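PDB 3K6O: NigD-like protein from Bacteroides vulgatus ATCC 8482, which is of unknown function but is probably exported, perhaps as a lipoprotein, and combines an OB domain with a beta sandwich. Local coordinates for residues M111-D116 with Y201-P206; D147-L152 with E183-K188. All blocks are in the same frame, centred on the assembly; numbering follows the deposited sequence.

Interaction 1: M111-D116 with Y201-P206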
loop_
_atom_site.group_PDB
_atom_site.type_symbol
_atom_site.label_atom_id
_atom_site.label_comp_id
_atom_site.label_asym_id
_atom_site.label_seq_id
_atom_site.Cartn_x
_atom_site.Cartn_y
_atom_site.Cartn_z
HETATM N N MSE A 111 -5.324 4.749 5.331
HETATM C CA MSE A 111 -5.496 3.396 4.859
HETATM C C MSE A 111 -6.568 3.325 3.801
HETATM O O MSE A 111 -7.660 3.817 4.008
HETATM C CB MSE A 111 -5.844 2.437 5.993
HETATM C CG MSE A 111 -6.078 0.953 5.480
HETATM SE SE MSE A 111 -6.932 -0.080 6.935
HETATM C CE MSE A 111 -5.449 0.065 8.087
ATOM N N TRP A 112 -6.260 2.669 2.685
ATOM C CA TRP A 112 -7.246 2.472 1.639
ATOM C C TRP A 112 -6.871 1.283 0.775
ATOM O O TRP A 112 -5.692 1.024 0.547
ATOM C CB TRP A 112 -7.397 3.736 0.781
ATOM C CG TRP A 112 -6.311 3.949 -0.237
ATOM C CD1 TRP A 112 -6.396 3.723 -1.555
ATOM C CD2 TRP A 112 -4.990 4.452 0.003
ATOM N NE1 TRP A 112 -5.224 4.081 -2.177
ATOM C CE2 TRP A 112 -4.336 4.513 -1.232
ATOM C CE3 TRP A 112 -4.304 4.870 1.146
ATOM C CZ2 TRP A 112 -3.011 4.946 -1.366
ATOM C CZ3 TRP A 112 -2.976 5.326 1.006
ATOM C CH2 TRP A 112 -2.355 5.365 -0.239
ATOM N N PRO A 113 -7.876 0.550 0.294
ATOM C CA PRO A 113 -7.620 -0.490 -0.691
ATOM C C PRO A 113 -7.624 0.066 -2.095
ATOM O O PRO A 113 -8.320 1.031 -2.377
ATOM C CB PRO A 113 -8.818 -1.433 -0.516
ATOM C CG PRO A 113 -9.945 -0.531 -0.121
ATOM C CD PRO A 113 -9.301 0.625 0.672
ATOM N N SER A 114 -6.856 -0.572 -2.954
ATOM C CA SER A 114 -6.919 -0.415 -4.377
ATOM C C SER A 114 -7.223 -1.811 -4.948
ATOM O O SER A 114 -7.391 -2.768 -4.190
ATOM C CB SER A 114 -5.558 0.054 -4.890
ATOM O OG SER A 114 -4.572 -0.912 -4.556
ATOM N N ASP A 115 -7.217 -1.943 -6.270
ATOM C CA ASP A 115 -7.554 -3.219 -6.902
ATOM C C ASP A 115 -6.664 -4.331 -6.400
ATOM O O ASP A 115 -7.134 -5.451 -6.284
ATOM C CB ASP A 115 -7.474 -3.156 -8.448
ATOM C CG ASP A 115 -8.259 -4.318 -9.158
ATOM O OD1 ASP A 115 -9.445 -4.565 -8.817
ATOM O OD2 ASP A 115 -7.673 -4.984 -10.068
ATOM N N ASP A 116 -5.384 -4.046 -6.145
ATOM C CA ASP A 116 -4.434 -5.107 -5.830
ATOM C C ASP A 116 -3.888 -5.045 -4.423
ATOM O O ASP A 116 -3.328 -6.043 -3.983
ATOM C CB ASP A 116 -3.213 -5.138 -6.767
ATOM C CG ASP A 116 -3.565 -5.387 -8.219
ATOM O OD1 ASP A 116 -4.498 -6.164 -8.541
ATOM O OD2 ASP A 116 -2.858 -4.804 -9.050
ATOM N N TYR A 201 -11.897 -0.701 10.240
ATOM C CA TYR A 201 -12.038 0.063 9.011
ATOM C C TYR A 201 -12.887 -0.809 8.073
ATOM O O TYR A 201 -12.617 -2.005 7.960
ATOM C CB TYR A 201 -10.673 0.345 8.393
ATOM C CG TYR A 201 -9.865 1.390 9.103
ATOM C CD1 TYR A 201 -9.389 1.179 10.407
ATOM C CD2 TYR A 201 -9.544 2.600 8.474
ATOM C CE1 TYR A 201 -8.644 2.147 11.059
ATOM C CE2 TYR A 201 -8.775 3.573 9.122
ATOM C CZ TYR A 201 -8.344 3.329 10.411
ATOM O OH TYR A 201 -7.595 4.262 11.055
ATOM N N ILE A 202 -13.904 -0.223 7.443
ATOM C CA ILE A 202 -14.799 -0.938 6.535
ATOM C C ILE A 202 -14.662 -0.274 5.155
ATOM O O ILE A 202 -14.810 0.944 5.033
ATOM C CB ILE A 202 -16.292 -0.869 6.999
ATOM C CG1 ILE A 202 -16.428 -1.478 8.404
ATOM C CG2 ILE A 202 -17.189 -1.598 6.025
ATOM C CD1 ILE A 202 -17.755 -1.158 9.187
ATOM N N PHE A 203 -14.353 -1.063 4.135
ATOM C CA PHE A 203 -14.374 -0.573 2.756
ATOM C C PHE A 203 -15.267 -1.469 1.911
ATOM O O PHE A 203 -14.993 -2.661 1.779
ATOM C CB PHE A 203 -12.973 -0.591 2.164
ATOM C CG PHE A 203 -11.957 0.162 2.979
ATOM C CD1 PHE A 203 -11.825 1.541 2.850
ATOM C CD2 PHE A 203 -11.146 -0.508 3.887
ATOM C CE1 PHE A 203 -10.875 2.254 3.604
ATOM C CE2 PHE A 203 -10.184 0.196 4.642
ATOM C CZ PHE A 203 -10.054 1.571 4.499
ATOM N N SER A 204 -16.303 -0.909 1.296
ATOM C CA SER A 204 -17.159 -1.708 0.432
ATOM C C SER A 204 -16.523 -1.898 -0.931
ATOM O O SER A 204 -15.703 -1.079 -1.366
ATOM C CB SER A 204 -18.535 -1.052 0.272
ATOM O OG SER A 204 -18.403 0.197 -0.362
ATOM N N TYR A 205 -16.860 -3.015 -1.570
ATOM C CA TYR A 205 -16.467 -3.295 -2.954
ATOM C C TYR A 205 -17.744 -3.160 -3.762
ATOM O O TYR A 205 -18.808 -3.525 -3.254
ATOM C CB TYR A 205 -15.944 -4.719 -3.084
ATOM C CG TYR A 205 -14.618 -4.987 -2.447
ATOM C CD1 TYR A 205 -13.782 -3.967 -2.029
ATOM C CD2 TYR A 205 -14.159 -6.287 -2.315
ATOM C CE1 TYR A 205 -12.546 -4.235 -1.479
ATOM C CE2 TYR A 205 -12.925 -6.565 -1.772
ATOM C CZ TYR A 205 -12.108 -5.547 -1.369
ATOM O OH TYR A 205 -10.855 -5.842 -0.888
ATOM N N PRO A 206 -17.667 -2.654 -5.017
ATOM C CA PRO A 206 -16.470 -2.252 -5.766
ATOM C C PRO A 206 -15.894 -0.911 -5.304
ATOM O O PRO A 206 -16.592 -0.111 -4.653
ATOM C CB PRO A 206 -16.982 -2.119 -7.197
ATOM C CG PRO A 206 -18.407 -1.737 -7.012
ATOM C CD PRO A 206 -18.893 -2.479 -5.808
#
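Pro113 sets its ring over Phe203 as a bump over a flat plate. Its CD stands 3.5 Å from the centroid of the Phe203 ring and only 15° off the normal, a CH-pi contact over the middle of the face, while Pro113 CG rests above the CG end of the same ring. The next notch belongs to Met111, a selenomethionine. Its CG stands anti to the backbone N (chi1 178°), and beyond it the chain bends at chi3; SE lies in the hollow between the two aromatic rings. There SE lies over a face of Tyr201, 4.3 Å from the ring centroid, and at the same time in the plane of Phe203 at its edge, 4.0 Å from Phe203 CE2. One heavy atom thus makes two Met-aromatic contacts of different kinds. Phe203 also brings its CZ to 3.3 Å from Met111 O. An alanine in place of Phe203 would probably leave a gap beneath Pro113 and strip the selenium of its edge-on neighbour, leaving the Met111 side chain freer to shift. Val189 and Leu154 also touch Met111. The strand axes approach to 8.4 Å at 27°, and the join is made by side chains, with the Phe203 ring also touching the facing backbone: this is face-to-face packing of two sheet layers in the beta sandwich of the C-terminal NigD-like domain.

Interaction 2: D147-L152 with E183-K188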
loop_
_atom_site.group_PDB
_atom_site.type_symbol
_atom_site.label_atom_id
_atom_site.label_comp_id
_atom_site.label_asym_id
_atom_site.label_seq_id
_atom_site.Cartn_x
_atom_site.Cartn_y
_atom_site.Cartn_z
ATOM N N ASP A 147 -20.974 -12.711 6.527
ATOM C CA ASP A 147 -21.495 -11.418 6.045
ATOM C C ASP A 147 -21.059 -11.010 4.649
ATOM O O ASP A 147 -21.376 -9.912 4.209
ATOM C CB ASP A 147 -21.146 -10.300 7.049
ATOM C CG ASP A 147 -19.642 -10.042 7.167
ATOM O OD1 ASP A 147 -18.842 -10.680 6.439
ATOM O OD2 ASP A 147 -19.256 -9.181 7.983
ATOM N N GLY A 148 -20.309 -11.870 3.966
ATOM C CA GLY A 148 -19.796 -11.570 2.613
ATOM C C GLY A 148 -18.631 -10.590 2.498
ATOM O O GLY A 148 -18.255 -10.213 1.382
ATOM N N TYR A 149 -18.066 -10.167 3.624
ATOM C CA TYR A 149 -16.900 -9.295 3.655
ATOM C C TYR A 149 -15.671 -10.125 3.973
ATOM O O TYR A 149 -15.752 -11.078 4.720
ATOM C CB TYR A 149 -17.027 -8.218 4.736
ATOM C CG TYR A 149 -17.815 -6.988 4.342
ATOM C CD1 TYR A 149 -19.194 -7.022 4.254
ATOM C CD2 TYR A 149 -17.174 -5.786 4.080
ATOM C CE1 TYR A 149 -19.912 -5.882 3.899
ATOM C CE2 TYR A 149 -17.870 -4.676 3.717
ATOM C CZ TYR A 149 -19.231 -4.714 3.617
ATOM O OH TYR A 149 -19.908 -3.583 3.247
ATOM N N ALA A 150 -14.521 -9.703 3.447
ATOM C CA ALA A 150 -13.238 -10.205 3.867
ATOM C C ALA A 150 -12.937 -9.605 5.234
ATOM O O ALA A 150 -13.101 -8.415 5.414
ATOM C CB ALA A 150 -12.161 -9.770 2.867
ATOM N N HIS A 151 -12.456 -10.424 6.167
ATOM C CA HIS A 151 -12.005 -9.969 7.464
ATOM C C HIS A 151 -10.495 -10.217 7.696
ATOM O O HIS A 151 -10.033 -11.367 7.754
ATOM C CB HIS A 151 -12.823 -10.660 8.552
ATOM C CG HIS A 151 -14.289 -10.409 8.443
ATOM N ND1 HIS A 151 -14.957 -9.506 9.249
ATOM C CD2 HIS A 151 -15.226 -10.939 7.614
ATOM C CE1 HIS A 151 -16.239 -9.506 8.931
ATOM N NE2 HIS A 151 -16.430 -10.361 7.943
ATOM N N LEU A 152 -9.753 -9.118 7.815
ATOM C CA LEU A 152 -8.292 -9.101 7.998
ATOM C C LEU A 152 -7.944 -8.237 9.208
ATOM O O LEU A 152 -8.763 -7.374 9.660
ATOM C CB LEU A 152 -7.605 -8.524 6.749
ATOM C CG LEU A 152 -7.864 -9.267 5.459
ATOM C CD1 LEU A 152 -7.283 -8.530 4.218
ATOM C CD2 LEU A 152 -7.437 -10.738 5.523
ATOM N N GLU A 183 -17.061 -12.668 -5.189
ATOM C CA GLU A 183 -17.928 -13.017 -4.057
ATOM C C GLU A 183 -17.823 -12.008 -2.893
ATOM O O GLU A 183 -18.553 -12.149 -1.916
ATOM C CB GLU A 183 -17.564 -14.406 -3.485
ATOM C CG GLU A 183 -17.582 -15.571 -4.484
ATOM C CD GLU A 183 -18.971 -15.872 -4.959
ATOM O OE1 GLU A 183 -19.792 -16.281 -4.112
ATOM O OE2 GLU A 183 -19.250 -15.668 -6.165
ATOM N N LEU A 184 -16.902 -11.047 -2.929
ATOM C CA LEU A 184 -16.732 -10.164 -1.739
ATOM C C LEU A 184 -17.520 -8.856 -1.838
ATOM O O LEU A 184 -17.441 -8.137 -2.829
ATOM C CB LEU A 184 -15.258 -9.852 -1.440
ATOM C CG LEU A 184 -14.370 -11.059 -1.131
ATOM C CD1 LEU A 184 -12.887 -10.627 -1.151
ATOM C CD2 LEU A 184 -14.740 -11.782 0.186
ATOM N N LYS A 185 -18.267 -8.575 -0.783
ATOM C CA LYS A 185 -18.993 -7.321 -0.626
ATOM C C LYS A 185 -18.067 -6.166 -0.214
ATOM O O LYS A 185 -18.453 -4.990 -0.315
ATOM C CB LYS A 185 -20.065 -7.482 0.450
ATOM C CG LYS A 185 -21.267 -8.327 0.050
ATOM C CD LYS A 185 -22.328 -8.281 1.200
ATOM C CE LYS A 185 -23.571 -9.143 0.897
ATOM N NZ LYS A 185 -24.825 -8.716 1.668
ATOM N N GLY A 186 -16.880 -6.514 0.292
ATOM C CA GLY A 186 -15.905 -5.523 0.754
ATOM C C GLY A 186 -14.905 -6.124 1.725
ATOM O O GLY A 186 -14.816 -7.325 1.851
ATOM N N ILE A 187 -14.160 -5.281 2.413
ATOM C CA ILE A 187 -13.137 -5.733 3.320
ATOM C C ILE A 187 -13.238 -4.965 4.620
ATOM O O ILE A 187 -13.544 -3.776 4.626
ATOM C CB ILE A 187 -11.746 -5.598 2.676
ATOM C CG1 ILE A 187 -10.662 -6.142 3.549
ATOM C CG2 ILE A 187 -11.353 -4.134 2.379
ATOM C CD1 ILE A 187 -9.302 -6.000 2.784
ATOM N N LYS A 188 -13.017 -5.672 5.712
ATOM C CA LYS A 188 -13.001 -5.099 7.059
ATOM C C LYS A 188 -11.630 -5.353 7.663
ATOM O O LYS A 188 -11.139 -6.488 7.632
ATOM C CB LYS A 188 -14.079 -5.740 7.904
ATOM C CG LYS A 188 -15.493 -5.483 7.399
ATOM C CD LYS A 188 -16.576 -5.961 8.377
ATOM C CE LYS A 188 -18.007 -5.562 7.898
ATOM N NZ LYS A 188 -19.092 -6.107 8.790
#
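Ala150 with Ile187 and His151 with Lys188 pair in parallel, Ala150 N bonding to Gly186 O at 2.9 Å, Lys188 N to Ala150 O and Leu152 N to Lys188 O. Ahead of these pairs, Lys185 N gives a bond of 2.7 Å to Gly148 O. On one face of the sheet, the Tyr149 ring lies between two lysine chains and the backbone. Lys185 CB and Gly186 N meet one side of it, and Lys188 CE passes over the other, 4.0 Å from the ring centroid. The extended chain of Lys188 crosses the ring at about a right angle and brings NZ to 4.8 Å from that centroid, a cation-pi contact. Gly186, with no CB, lets the Tyr149 ring lie close against its backbone, Tyr149 CD2 being 3.3 Å from Gly186 C. Beyond the ring, Lys188 NZ reaches Asp147 OD2 tip to tip in a salt bridge of 3.2 Å, approaching on the anti side. Asp147 OD1 grips two donors: Tyr149 N from above the carboxylate plane, closing an Asx turn, and His151 NE2 on the syn side at 2.9 Å, with OD1 close to the imidazole plane. These bonds limit rotation of the carboxylate and hold the imidazole. On the other face, Ile187 CG1 packs on Ala150 CB, and Ile187 CD1 meets Leu152 CD1 at 3.5 Å; Leu152 also touches Leu136 and Val138. A face of Tyr149, His151 and Lys188 backed by an apolar one of Ala150, Leu152 and Ile187 is characteristic of one layer of a beta sandwich, here at the start of two parallel strands, an Asx turn leading into the first.

Interactions 1 and 2, with centres about 10 Å apart, illustrate the two directions in which a beta sandwich is held: across its layers and within one of them. Interaction 2 is nested in the chain loop that interaction 1 closes, and the two meet where strands 186-191 and 199-204 run antiparallel as neighbours. There Ile187 N lies 2.8 Å from Phe203 O, a probable hydrogen bond, and Lys185 O lies equally far from Tyr205 N. Tyr205 also packs on the ladder, its CG 3.5 Å from Gly186 CA. Phe203 and Ile187 touch through their side chains as well, so the apolar face of interaction 2 runs on into the interlayer packing of interaction 1.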